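Local coordinates for protein rhino (Drosophila simulans, PDB 5XYW) that binds a partner protein and packs against a second copy of itself through its chromo shadow domain, consistent with a role as an HP1-like chromatin protein, at residues F29-W34 with I40-M45. Residues are numbered along the deposited sequence; the frame is centred on the assembly and turned at random.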
# COMPACT_ATOMS: atom_id res chain seq x y z
N PHE A 29 3.15 -1.52 0.75
CA PHE A 29 3.92 -2.34 1.67
C PHE A 29 3.29 -2.32 3.03
O PHE A 29 2.83 -1.28 3.49
CB PHE A 29 5.37 -1.85 1.77
CG PHE A 29 6.25 -2.42 0.72
CD1 PHE A 29 6.73 -3.71 0.85
CD2 PHE A 29 6.57 -1.68 -0.40
CE1 PHE A 29 7.53 -4.25 -0.14
CE2 PHE A 29 7.35 -2.21 -1.39
CZ PHE A 29 7.85 -3.49 -1.26
N LEU A 30 3.25 -3.48 3.67
CA LEU A 30 2.80 -3.57 5.03
C LEU A 30 3.98 -3.92 5.86
O LEU A 30 4.77 -4.79 5.51
CB LEU A 30 1.68 -4.61 5.22
CG LEU A 30 0.41 -4.52 4.37
CD1 LEU A 30 -0.65 -5.34 5.02
CD2 LEU A 30 -0.07 -3.09 4.16
N PHE A 31 4.10 -3.21 6.97
CA PHE A 31 5.13 -3.46 7.94
C PHE A 31 4.53 -4.24 9.09
O PHE A 31 3.74 -3.70 9.90
CB PHE A 31 5.75 -2.14 8.34
CG PHE A 31 6.19 -1.33 7.16
CD1 PHE A 31 7.35 -1.67 6.46
CD2 PHE A 31 5.41 -0.28 6.69
CE1 PHE A 31 7.75 -0.96 5.34
CE2 PHE A 31 5.82 0.45 5.57
CZ PHE A 31 6.99 0.11 4.89
N VAL A 32 4.90 -5.52 9.11
CA VAL A 32 4.33 -6.52 9.99
C VAL A 32 5.35 -7.19 10.89
O VAL A 32 6.51 -7.35 10.53
CB VAL A 32 3.64 -7.64 9.18
CG1 VAL A 32 2.56 -7.08 8.26
CG2 VAL A 32 4.66 -8.43 8.40
N THR A 33 4.89 -7.61 12.07
CA THR A 33 5.69 -8.49 12.92
C THR A 33 5.18 -9.91 12.82
O THR A 33 4.04 -10.14 12.39
CB THR A 33 5.68 -8.05 14.39
OG1 THR A 33 4.33 -8.04 14.89
CG2 THR A 33 6.28 -6.67 14.52
N TRP A 34 6.03 -10.86 13.20
CA TRP A 34 5.65 -12.27 13.24
C TRP A 34 5.70 -12.82 14.68
O TRP A 34 6.33 -12.22 15.55
CB TRP A 34 6.57 -13.08 12.32
CG TRP A 34 6.64 -12.52 10.93
CD1 TRP A 34 7.59 -11.68 10.43
CD2 TRP A 34 5.71 -12.75 9.87
NE1 TRP A 34 7.30 -11.38 9.13
CE2 TRP A 34 6.15 -12.02 8.76
CE3 TRP A 34 4.53 -13.51 9.76
CZ2 TRP A 34 5.47 -12.02 7.55
CZ3 TRP A 34 3.86 -13.51 8.55
CH2 TRP A 34 4.33 -12.77 7.46
N ILE A 40 10.48 -6.46 12.44
CA ILE A 40 9.47 -5.96 11.53
C ILE A 40 9.92 -6.19 10.10
O ILE A 40 11.10 -6.05 9.78
CB ILE A 40 9.21 -4.47 11.74
CG1 ILE A 40 9.10 -4.18 13.24
CG2 ILE A 40 7.99 -4.01 10.95
CD1 ILE A 40 9.07 -2.73 13.59
N ASP A 41 8.99 -6.58 9.25
CA ASP A 41 9.28 -6.87 7.87
C ASP A 41 8.38 -6.04 6.99
O ASP A 41 7.21 -5.80 7.32
CB ASP A 41 9.10 -8.35 7.55
CG ASP A 41 10.18 -9.20 8.16
OD1 ASP A 41 10.94 -8.68 9.00
OD2 ASP A 41 10.27 -10.39 7.80
N ALA A 42 8.96 -5.58 5.88
CA ALA A 42 8.19 -4.98 4.81
C ALA A 42 7.74 -6.13 3.95
O ALA A 42 8.55 -6.97 3.56
CB ALA A 42 9.02 -3.99 4.04
N VAL A 43 6.44 -6.22 3.70
CA VAL A 43 5.91 -7.30 2.90
C VAL A 43 4.93 -6.68 1.95
O VAL A 43 4.12 -5.87 2.36
CB VAL A 43 5.24 -8.36 3.76
CG1 VAL A 43 4.65 -9.46 2.88
CG2 VAL A 43 6.23 -8.93 4.77
N PRO A 44 5.03 -7.03 0.66
CA PRO A 44 4.07 -6.46 -0.29
C PRO A 44 2.63 -6.85 0.06
O PRO A 44 2.35 -7.98 0.45
CB PRO A 44 4.50 -7.07 -1.63
CG PRO A 44 5.93 -7.37 -1.45
CD PRO A 44 6.10 -7.78 -0.03
N MET A 45 1.74 -5.87 -0.08
CA MET A 45 0.32 -6.02 0.21
C MET A 45 -0.31 -7.27 -0.37
O MET A 45 -1.05 -7.96 0.30
CB MET A 45 -0.42 -4.79 -0.31
CG MET A 45 -1.86 -5.06 -0.69
SD MET A 45 -2.96 -5.32 0.71
CE MET A 45 -4.21 -4.13 0.24
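Ile40 sets CG2 against Phe31, 3.9 Å from Phe31 CB, while CG1 lies near the methyl of Thr33. At Asp41 the backbone N and O both bond to Val32, N to O and O to N at 2.9 Å each, one of the antiparallel hydrogen-bonded pairs of this hairpin. Its carboxylate, on the face shared with Val32 and Val43, meets the indole edge of Trp34: NE1 to OD2 is a weak, bent bond of 3.4 Å, with the two planes 70° apart. Trp34 CG stands beside its own backbone N (chi1 -53°), which brings the indole back over Val32, whose CG2 touches one ring face near the rim. Ala42, on the other face, rests CB obliquely on the Phe31 ring, 3.5 Å from CE1. Val43 repeats the paired bonding with Leu30, the bond from Leu30 N to Val43 O (2.9 Å) being almost straight; the Val43 and Val32 side chains cross at about a right angle, touching through CG2 of each. Pro44 ends the strand alongside Phe29, CG 3.7 Å from CE1, and occupies the N-cap position before helix 45-51, which Met45 begins. Strand 28-34 is the middle of the three-stranded sheet of the chromo shadow domain, with strand 16-24 along its other edge; Leu30 packs on Ile48 of helix 45-51 and Phe60 of helix 53-61, whereas on the opposite face Phe31 and Ile40 meet the chain of another protein.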